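Local coordinates for tudor domain-containing protein 1 (PDB 4B9W), which acts in the piRNA pathway of the male germline to repress transposable elements, binding arginine-methylated Piwi proteins through Tudor domains such as the extended third one described here, at residues 9-14 with 36-41; 70-75 with 112-117; 130-135 with 164-169. All blocks are in the same frame, centred on the assembly; numbering follows the deposited sequence.

Interaction 1: residues 9-14 with 36-41; sequences TWVEFT and FLKDDA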
loop_
_atom_site.group_PDB
_atom_site.type_symbol
_atom_site.label_atom_id
_atom_site.label_comp_id
_atom_site.label_asym_id
_atom_site.label_seq_id
_atom_site.Cartn_x
_atom_site.Cartn_y
_atom_site.Cartn_z
ATOM N N THR A 9 -11.038 -11.606 -14.030
ATOM C CA THR A 9 -9.853 -11.198 -14.788
ATOM C C THR A 9 -9.694 -9.686 -14.810
ATOM O O THR A 9 -10.575 -8.946 -14.373
ATOM C CB THR A 9 -9.936 -11.729 -16.242
ATOM O OG1 THR A 9 -11.048 -11.123 -16.910
ATOM C CG2 THR A 9 -10.115 -13.290 -16.261
ATOM N N TRP A 10 -8.537 -9.241 -15.291
ATOM C CA TRP A 10 -8.321 -7.847 -15.632
ATOM C C TRP A 10 -8.466 -7.656 -17.095
ATOM O O TRP A 10 -8.532 -8.620 -17.840
ATOM C CB TRP A 10 -6.937 -7.417 -15.214
ATOM C CG TRP A 10 -6.785 -7.459 -13.726
ATOM C CD1 TRP A 10 -6.253 -8.485 -12.958
ATOM C CD2 TRP A 10 -7.210 -6.435 -12.756
ATOM N NE1 TRP A 10 -6.305 -8.168 -11.629
ATOM C CE2 TRP A 10 -6.866 -6.958 -11.439
ATOM C CE3 TRP A 10 -7.798 -5.191 -12.848
ATOM C CZ2 TRP A 10 -7.105 -6.240 -10.283
ATOM C CZ3 TRP A 10 -8.053 -4.495 -11.683
ATOM C CH2 TRP A 10 -7.710 -4.999 -10.432
ATOM N N VAL A 11 -8.504 -6.395 -17.523
ATOM C CA VAL A 11 -8.458 -6.080 -18.936
ATOM C C VAL A 11 -7.097 -6.558 -19.416
ATOM O O VAL A 11 -6.104 -6.456 -18.691
ATOM C CB VAL A 11 -8.622 -4.564 -19.223
ATOM C CG1 VAL A 11 -8.533 -4.283 -20.718
ATOM C CG2 VAL A 11 -9.946 -4.070 -18.674
ATOM N N GLU A 12 -7.068 -7.103 -20.626
ATOM C CA GLU A 12 -5.857 -7.694 -21.180
ATOM C C GLU A 12 -5.381 -6.913 -22.395
ATOM O O GLU A 12 -6.204 -6.385 -23.158
ATOM C CB GLU A 12 -6.115 -9.164 -21.539
ATOM C CG GLU A 12 -6.387 -10.062 -20.329
ATOM C CD GLU A 12 -5.189 -10.181 -19.416
ATOM O OE1 GLU A 12 -4.128 -9.639 -19.788
ATOM O OE2 GLU A 12 -5.278 -10.823 -18.338
ATOM N N PHE A 13 -4.052 -6.864 -22.553
ATOM C CA PHE A 13 -3.385 -6.104 -23.617
ATOM C C PHE A 13 -2.332 -6.890 -24.391
ATOM O O PHE A 13 -1.774 -7.878 -23.906
ATOM C CB PHE A 13 -2.661 -4.875 -23.018
ATOM C CG PHE A 13 -3.551 -3.991 -22.208
ATOM C CD1 PHE A 13 -4.325 -3.008 -22.825
ATOM C CD2 PHE A 13 -3.662 -4.169 -20.842
ATOM C CE1 PHE A 13 -5.175 -2.211 -22.087
ATOM C CE2 PHE A 13 -4.508 -3.361 -20.096
ATOM C CZ PHE A 13 -5.263 -2.390 -20.715
ATOM N N THR A 14 -2.010 -6.387 -25.582
ATOM C CA THR A 14 -0.814 -6.815 -26.287
ATOM C C THR A 14 0.273 -5.718 -26.237
ATOM O O THR A 14 -0.021 -4.511 -26.182
ATOM C CB THR A 14 -1.121 -7.204 -27.735
ATOM O OG1 THR A 14 -1.603 -6.058 -28.424
ATOM C CG2 THR A 14 -2.170 -8.350 -27.797
ATOM N N PHE A 36 -9.539 1.900 -20.038
ATOM C CA PHE A 36 -9.157 1.706 -21.431
ATOM C C PHE A 36 -10.422 1.581 -22.300
ATOM O O PHE A 36 -11.293 0.725 -22.054
ATOM C CB PHE A 36 -8.211 0.511 -21.550
ATOM C CG PHE A 36 -6.834 0.789 -20.992
ATOM C CD1 PHE A 36 -6.626 0.897 -19.633
ATOM C CD2 PHE A 36 -5.755 0.982 -21.837
ATOM C CE1 PHE A 36 -5.364 1.145 -19.122
ATOM C CE2 PHE A 36 -4.483 1.241 -21.343
ATOM C CZ PHE A 36 -4.286 1.329 -19.985
ATOM N N LEU A 37 -10.559 2.488 -23.260
ATOM C CA LEU A 37 -11.803 2.622 -24.011
ATOM C C LEU A 37 -11.771 1.702 -25.214
ATOM O O LEU A 37 -11.554 2.134 -26.359
ATOM C CB LEU A 37 -12.057 4.077 -24.426
ATOM C CG LEU A 37 -11.934 5.171 -23.360
ATOM C CD1 LEU A 37 -12.137 6.546 -23.995
ATOM C CD2 LEU A 37 -12.896 4.961 -22.202
ATOM N N LYS A 38 -11.935 0.415 -24.935
ATOM C CA LYS A 38 -12.052 -0.601 -25.972
ATOM C C LYS A 38 -13.151 -1.585 -25.583
ATOM O O LYS A 38 -13.638 -1.571 -24.447
ATOM C CB LYS A 38 -10.716 -1.314 -26.218
ATOM C CG LYS A 38 -10.068 -1.994 -25.021
ATOM C CD LYS A 38 -8.877 -2.838 -25.477
ATOM C CE LYS A 38 -8.390 -3.771 -24.370
ATOM N NZ LYS A 38 -7.419 -4.793 -24.861
ATOM N N ASP A 39 -13.562 -2.404 -26.540
ATOM C CA ASP A 39 -14.546 -3.458 -26.296
ATOM C C ASP A 39 -15.818 -2.973 -25.585
ATOM O O ASP A 39 -16.402 -3.726 -24.808
ATOM C CB ASP A 39 -13.891 -4.583 -25.475
ATOM C CG ASP A 39 -12.663 -5.165 -26.158
ATOM O OD1 ASP A 39 -12.706 -5.311 -27.399
ATOM O OD2 ASP A 39 -11.658 -5.469 -25.465
ATOM N N ASP A 40 -16.246 -1.734 -25.835
ATOM C CA ASP A 40 -17.458 -1.183 -25.205
ATOM C C ASP A 40 -17.378 -1.145 -23.655
ATOM O O ASP A 40 -18.399 -1.240 -22.959
ATOM C CB ASP A 40 -18.708 -1.970 -25.645
ATOM C CG ASP A 40 -18.949 -1.913 -27.147
ATOM O OD1 ASP A 40 -18.756 -0.834 -27.741
ATOM O OD2 ASP A 40 -19.361 -2.951 -27.730
ATOM N N ALA A 41 -16.166 -0.958 -23.135
ATOM C CA ALA A 41 -15.895 -0.976 -21.689
ATOM C C ALA A 41 -16.788 -0.051 -20.879
ATOM O O ALA A 41 -17.472 -0.510 -19.968
ATOM C CB ALA A 41 -14.426 -0.641 -21.416
#

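Interaction 2: residues 70-75 with 112-117; sequences RPCCAF and DQLQAI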
loop_
_atom_site.group_PDB
_atom_site.type_symbol
_atom_site.label_atom_id
_atom_site.label_comp_id
_atom_site.label_asym_id
_atom_site.label_seq_id
_atom_site.Cartn_x
_atom_site.Cartn_y
_atom_site.Cartn_z
ATOM N N ARG A 70 -10.662 -11.340 -1.260
ATOM C CA ARG A 70 -11.996 -11.839 -1.707
ATOM C C ARG A 70 -12.831 -10.758 -2.430
ATOM O O ARG A 70 -12.913 -9.612 -1.988
ATOM C CB ARG A 70 -12.831 -12.384 -0.526
ATOM C CG ARG A 70 -14.123 -13.085 -0.949
ATOM C CD ARG A 70 -14.955 -13.628 0.214
ATOM N NE ARG A 70 -14.214 -14.541 1.091
ATOM C CZ ARG A 70 -14.008 -15.842 0.875
ATOM N NH1 ARG A 70 -14.497 -16.452 -0.209
ATOM N NH2 ARG A 70 -13.306 -16.553 1.759
ATOM N N PRO A 71 -13.509 -11.140 -3.524
ATOM C CA PRO A 71 -14.335 -10.146 -4.175
ATOM C C PRO A 71 -15.634 -9.898 -3.416
ATOM O O PRO A 71 -16.125 -10.775 -2.713
ATOM C CB PRO A 71 -14.601 -10.751 -5.560
ATOM C CG PRO A 71 -13.744 -11.967 -5.649
ATOM C CD PRO A 71 -13.531 -12.419 -4.253
ATOM N N CYS A 72 -16.143 -8.683 -3.538
ATOM C CA CYS A 72 -17.417 -8.291 -2.948
ATOM C C CYS A 72 -17.966 -7.080 -3.693
ATOM O O CYS A 72 -17.376 -6.631 -4.696
ATOM C CB CYS A 72 -17.243 -7.964 -1.468
ATOM S SG CYS A 72 -15.946 -6.747 -1.116
ATOM N N CYS A 73 -19.130 -6.620 -3.228
ATOM C CA CYS A 73 -19.735 -5.352 -3.576
ATOM C C CYS A 73 -19.524 -4.481 -2.366
ATOM O O CYS A 73 -19.800 -4.911 -1.242
ATOM C CB CYS A 73 -21.249 -5.493 -3.795
ATOM S SG CYS A 73 -21.747 -6.542 -5.185
ATOM N N ALA A 74 -19.049 -3.254 -2.581
ATOM C CA ALA A 74 -18.774 -2.326 -1.485
ATOM C C ALA A 74 -19.434 -0.987 -1.785
ATOM O O ALA A 74 -19.408 -0.530 -2.912
ATOM C CB ALA A 74 -17.265 -2.148 -1.298
ATOM N N PHE A 75 -20.023 -0.371 -0.767
ATOM C CA PHE A 75 -20.668 0.931 -0.897
ATOM C C PHE A 75 -19.590 2.015 -0.902
ATOM O O PHE A 75 -18.731 2.013 -0.047
ATOM C CB PHE A 75 -21.626 1.110 0.294
ATOM C CG PHE A 75 -22.346 2.414 0.322
ATOM C CD1 PHE A 75 -23.443 2.626 -0.482
ATOM C CD2 PHE A 75 -21.948 3.425 1.180
ATOM C CE1 PHE A 75 -24.117 3.842 -0.459
ATOM C CE2 PHE A 75 -22.622 4.640 1.214
ATOM C CZ PHE A 75 -23.704 4.846 0.400
ATOM N N ASP A 112 -21.722 -3.236 7.239
ATOM C CA ASP A 112 -22.970 -2.941 6.543
ATOM C C ASP A 112 -22.751 -2.383 5.140
ATOM O O ASP A 112 -23.699 -2.247 4.384
ATOM C CB ASP A 112 -23.804 -1.929 7.315
ATOM C CG ASP A 112 -24.355 -2.486 8.601
ATOM O OD1 ASP A 112 -24.345 -3.715 8.808
ATOM O OD2 ASP A 112 -24.797 -1.668 9.426
ATOM N N GLN A 113 -21.513 -2.038 4.809
ATOM C CA GLN A 113 -21.192 -1.433 3.534
ATOM C C GLN A 113 -20.546 -2.466 2.578
ATOM O O GLN A 113 -20.009 -2.112 1.526
ATOM C CB GLN A 113 -20.296 -0.214 3.769
ATOM C CG GLN A 113 -21.002 0.944 4.454
ATOM C CD GLN A 113 -20.101 2.146 4.757
ATOM O OE1 GLN A 113 -18.911 2.008 5.058
ATOM N NE2 GLN A 113 -20.681 3.340 4.686
ATOM N N LEU A 114 -20.627 -3.742 2.959
ATOM C CA LEU A 114 -20.129 -4.854 2.177
ATOM C C LEU A 114 -21.274 -5.835 1.915
ATOM O O LEU A 114 -22.100 -6.067 2.780
ATOM C CB LEU A 114 -19.035 -5.583 2.946
ATOM C CG LEU A 114 -17.731 -4.829 3.177
ATOM C CD1 LEU A 114 -16.826 -5.685 4.054
ATOM C CD2 LEU A 114 -17.082 -4.504 1.838
ATOM N N GLN A 115 -21.325 -6.369 0.705
ATOM C CA GLN A 115 -22.235 -7.443 0.357
ATOM C C GLN A 115 -21.470 -8.462 -0.485
ATOM O O GLN A 115 -20.573 -8.102 -1.274
ATOM C CB GLN A 115 -23.464 -6.892 -0.401
ATOM C CG GLN A 115 -24.330 -5.977 0.462
ATOM C CD GLN A 115 -25.670 -5.648 -0.180
ATOM O OE1 GLN A 115 -26.319 -6.524 -0.757
ATOM N NE2 GLN A 115 -26.086 -4.371 -0.092
ATOM N N ALA A 116 -21.806 -9.736 -0.315
ATOM C CA ALA A 116 -21.258 -10.787 -1.185
ATOM C C ALA A 116 -21.528 -10.443 -2.665
ATOM O O ALA A 116 -22.556 -9.853 -2.980
ATOM C CB ALA A 116 -21.849 -12.149 -0.830
ATOM N N ILE A 117 -20.582 -10.764 -3.550
ATOM C CA ILE A 117 -20.790 -10.595 -4.991
ATOM C C ILE A 117 -21.166 -11.954 -5.606
ATOM O O ILE A 117 -20.845 -13.008 -5.042
ATOM C CB ILE A 117 -19.558 -9.977 -5.689
ATOM C CG1 ILE A 117 -19.962 -9.448 -7.075
ATOM C CG2 ILE A 117 -18.400 -10.975 -5.766
ATOM C CD1 ILE A 117 -19.000 -8.438 -7.670
HETATM O O HOH W 1 -18.447 -12.186 -2.406
#

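Interaction 3: residues 130-135 with 164-169; sequences QCWLVD and VVEITA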
loop_
_atom_site.group_PDB
_atom_site.type_symbol
_atom_site.label_atom_id
_atom_site.label_comp_id
_atom_site.label_asym_id
_atom_site.label_seq_id
_atom_site.Cartn_x
_atom_site.Cartn_y
_atom_site.Cartn_z
ATOM N N GLN A 130 -4.034 -0.486 -13.317
ATOM C CA GLN A 130 -2.920 0.310 -12.774
ATOM C C GLN A 130 -1.918 0.595 -13.877
ATOM O O GLN A 130 -1.561 -0.322 -14.610
ATOM C CB GLN A 130 -2.204 -0.408 -11.616
ATOM C CG GLN A 130 -1.138 0.464 -10.971
ATOM C CD GLN A 130 -0.440 -0.212 -9.803
ATOM O OE1 GLN A 130 -0.579 -1.418 -9.590
ATOM N NE2 GLN A 130 0.333 0.562 -9.055
ATOM N N CYS A 131 -1.479 1.851 -13.986
ATOM C CA CYS A 131 -0.514 2.272 -14.981
ATOM C C CYS A 131 0.639 3.019 -14.342
ATOM O O CYS A 131 0.576 3.365 -13.188
ATOM C CB CYS A 131 -1.144 3.191 -16.017
ATOM S SG CYS A 131 -2.577 2.498 -16.842
ATOM N N TRP A 132 1.707 3.208 -15.108
ATOM C CA TRP A 132 2.784 4.155 -14.766
ATOM C C TRP A 132 3.317 4.684 -16.041
ATOM O O TRP A 132 3.222 4.021 -17.036
ATOM C CB TRP A 132 3.896 3.503 -13.963
ATOM C CG TRP A 132 4.383 2.184 -14.492
ATOM C CD1 TRP A 132 5.426 1.941 -15.392
ATOM C CD2 TRP A 132 3.868 0.862 -14.133
ATOM N NE1 TRP A 132 5.569 0.587 -15.605
ATOM C CE2 TRP A 132 4.659 -0.106 -14.884
ATOM C CE3 TRP A 132 2.857 0.402 -13.283
ATOM C CZ2 TRP A 132 4.427 -1.462 -14.790
ATOM C CZ3 TRP A 132 2.639 -0.978 -13.183
ATOM C CH2 TRP A 132 3.407 -1.886 -13.923
ATOM N N LEU A 133 3.853 5.895 -16.049
ATOM C CA LEU A 133 4.467 6.431 -17.261
ATOM C C LEU A 133 5.837 5.787 -17.421
ATOM O O LEU A 133 6.544 5.604 -16.452
ATOM C CB LEU A 133 4.637 7.955 -17.185
ATOM C CG LEU A 133 3.361 8.817 -17.198
ATOM C CD1 LEU A 133 3.752 10.287 -17.156
ATOM C CD2 LEU A 133 2.504 8.525 -18.407
ATOM N N VAL A 134 6.210 5.423 -18.640
ATOM C CA VAL A 134 7.529 4.833 -18.829
ATOM C C VAL A 134 8.579 5.929 -19.019
ATOM O O VAL A 134 8.257 7.081 -19.330
ATOM C CB VAL A 134 7.569 3.837 -19.993
ATOM C CG1 VAL A 134 6.664 2.650 -19.683
ATOM C CG2 VAL A 134 7.206 4.524 -21.304
ATOM N N ASP A 135 9.825 5.540 -18.801
ATOM C CA ASP A 135 11.011 6.338 -19.147
ATOM C C ASP A 135 11.210 7.588 -18.263
ATOM O O ASP A 135 11.945 8.509 -18.647
ATOM C CB ASP A 135 11.031 6.737 -20.644
ATOM C CG ASP A 135 11.024 5.526 -21.608
ATOM O OD1 ASP A 135 11.294 4.378 -21.188
ATOM O OD2 ASP A 135 10.739 5.753 -22.800
ATOM N N VAL A 164 0.728 0.797 -24.801
ATOM C CA VAL A 164 1.075 -0.155 -23.758
ATOM C C VAL A 164 2.509 -0.645 -24.058
ATOM O O VAL A 164 2.693 -1.490 -24.887
ATOM C CB VAL A 164 0.012 -1.304 -23.724
ATOM C CG1 VAL A 164 0.305 -2.328 -22.642
ATOM C CG2 VAL A 164 -1.399 -0.745 -23.532
ATOM N N VAL A 165 3.521 -0.092 -23.402
ATOM C CA VAL A 165 4.931 -0.404 -23.726
ATOM C C VAL A 165 5.418 -1.645 -22.973
ATOM O O VAL A 165 6.167 -2.459 -23.523
ATOM C CB VAL A 165 5.865 0.805 -23.415
ATOM C CG1 VAL A 165 7.344 0.470 -23.627
ATOM C CG2 VAL A 165 5.468 2.009 -24.262
ATOM N N GLU A 166 5.015 -1.767 -21.708
ATOM C CA GLU A 166 5.378 -2.939 -20.918
ATOM C C GLU A 166 4.190 -3.397 -20.068
ATOM O O GLU A 166 3.410 -2.563 -19.572
ATOM C CB GLU A 166 6.642 -2.681 -20.074
ATOM C CG GLU A 166 6.392 -2.100 -18.708
ATOM C CD GLU A 166 7.651 -1.531 -18.067
ATOM O OE1 GLU A 166 8.726 -2.179 -18.170
ATOM O OE2 GLU A 166 7.556 -0.436 -17.443
ATOM N N ILE A 167 4.061 -4.719 -19.939
ATOM C CA ILE A 167 2.951 -5.370 -19.253
ATOM C C ILE A 167 3.572 -6.137 -18.115
ATOM O O ILE A 167 4.473 -6.936 -18.340
ATOM C CB ILE A 167 2.201 -6.381 -20.169
ATOM C CG1 ILE A 167 1.902 -5.781 -21.556
ATOM C CG2 ILE A 167 0.910 -6.876 -19.507
ATOM C CD1 ILE A 167 0.867 -6.566 -22.355
ATOM N N THR A 168 3.137 -5.876 -16.890
ATOM C CA THR A 168 3.541 -6.702 -15.749
ATOM C C THR A 168 2.291 -7.335 -15.116
ATOM O O THR A 168 1.165 -7.009 -15.513
ATOM C CB THR A 168 4.405 -5.908 -14.738
ATOM O OG1 THR A 168 3.578 -5.157 -13.851
ATOM C CG2 THR A 168 5.362 -4.965 -15.477
ATOM N N ALA A 169 2.480 -8.271 -14.178
ATOM C CA ALA A 169 1.343 -8.935 -13.507
ATOM C C ALA A 169 0.431 -7.907 -12.827
ATOM O O ALA A 169 -0.792 -7.957 -12.983
ATOM C CB ALA A 169 1.826 -9.957 -12.489
#

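Interaction 1: residues 9-14 with 36-41
Phe13 meets Phe36 in an edge-to-face (T-shaped) pair, Phe13 supplying the edge and Phe36 the face. Phe13 CZ stands 3.4 Å above the plane of the Phe36 ring, over its centre, and Phe13 CE1 lies over the same face, 3.3 Å from Phe36 CD2. The centroids lie 4.5 Å apart and the planes are inclined at 60°. Lys38, from the same segment as Phe36, passes the Phe13 side chain at a slant. Its CG sits between the backbone N and the carbonyl carbon (chi1 57°), and from there the chain runs out extended, carrying NZ into a short hydrogen bond, Lys38 NZ to Glu12 O 2.6 Å. The ammonium also forms a salt bridge with Glu17. On the way Lys38 CE meets Val11 CG1 tip to tip at 3.7 Å. The lysine thus grips the backbone of the irregular segment 9-14, and the aromatic pair holds Phe13. Lys38 opens a type I' beta turn running into helix 41-57, so the contact joins the N-terminal segment to this turn. Met129 of strand 129-133 touches Val11, Phe13 and Phe36; Phe13 also lies on Val164 and Ile167 of strand 160-168, and Phe36 on Val19 and Val21 of strand 18-26.

Interaction 2: residues 70-75 with 112-117
Ile117 packs its branched side chain against three successive residues of strand 71-75. Its CG2 lies 3.8 Å from Pro71 CB; CG1 is anti to the backbone N (chi1 -164°) and touches Cys73 SG, and CD1 reaches the carbonyl oxygen of Cys72. An alanine here would probably leave Cys73 SG and the ring of Pro71 without these apolar neighbours and open a gap beside the strand. Leu114 makes a second apolar patch, where CD2 rests against both Cys72 SG and Ala74 CB, 3.9 Å from each. Ala74 and Leu114 share one face of the sheet, toward Val98 of strand 96-100; Cys73 and Gln115 share the other, where Cys73 packs on helix 41-57.

The backbones of the two strands pair antiparallel. Cys73 and Gln115 form a hydrogen-bonded pair, Cys73 N to Gln115 O at 2.8 Å and Gln115 N to Cys73 O at 2.9 Å, and Phe75 N adds a bond to Gln113 O. Past the regular ladder a water bridges the strands, giving a hydrogen to Pro71 O (2.7 Å) and accepting one from Ile117 N.

At the polar edge the Gln113 and Phe75 side chains cross obliquely, amide and ring planes 31° apart and Gln113 NE2 3.7 Å from Phe75 CD2, while Gln113 OE1 is held by the backbone N of Thr110. The Gln115 amide turns to Cys56 O and Asn62. Through the backbone pairing, strand 114-116 joins the first strand of a five-stranded antiparallel sheet in the order 4-3-2-1-5, as in the SH3-like barrel of the Tudor fold.

Interaction 3: residues 130-135 with 164-169
The indole N-H of Trp132 is spent on a carboxylate between two strands that do not pair with each other. Trp132 NE1 donates to Glu166 OE2 at 2.9 Å, almost straight at 174°, and the acceptor lies in the plane of the indole. On the glutamate side the bond arrives at the anti side of OE2, 31° out of the carboxylate plane; ring and carboxylate planes are 58° apart. The Glu166 chain, extended beyond CG, crosses the Trp132 side chain at about a right angle. At the six-membered end of the same ring, Trp132 CH2 meets Thr168 OG1 at 3.3 Å, again near the plane, while Thr168 CG2 lies 3.7 Å from Trp132 CZ2. Glu166 and Thr168 thus contact two parts of the indole edge.

Val165 and Glu166 form a classic beta bulge opposite Gly173, and both direct their side chains toward segment 130-135. Strand 171-178 pairs with both 129-133, in parallel, and 160-168, antiparallel, and so links the two within the mixed sheet of the extended Tudor domain. Val134 CG1 rests 4.2 Å from Val165 CB and 3.9 Å from Glu166 OE2, the Val134 and Glu166 side chains sliding past each other in opposite directions. Thr168 OG1 has a weak hydrogen bond to the carbonyl oxygen of Gly171, at the start of strand 171-178.

From the N terminus, interaction 1 closes first, drawing the segment before strand 18-26 against the turn that follows strand 31-36 and leads into helix 41-57. Interaction 2 opens only after that helix, adding strand 114-116 to the five-stranded sheet as the edge strand beside 71-76. The chain then returns to the mixed sheet, where interaction 3 closes a loop holding helix 145-155 and sets strands 129-133 and 160-168 in side-chain contact. The three loops follow in series and none nests or crosses. Interactions 1 and 3 touch by packing, also through Phe36 with Cys131. Interaction 2 stands apart, its centre about 24 Å from that of interaction 1 and 29 Å from that of interaction 3.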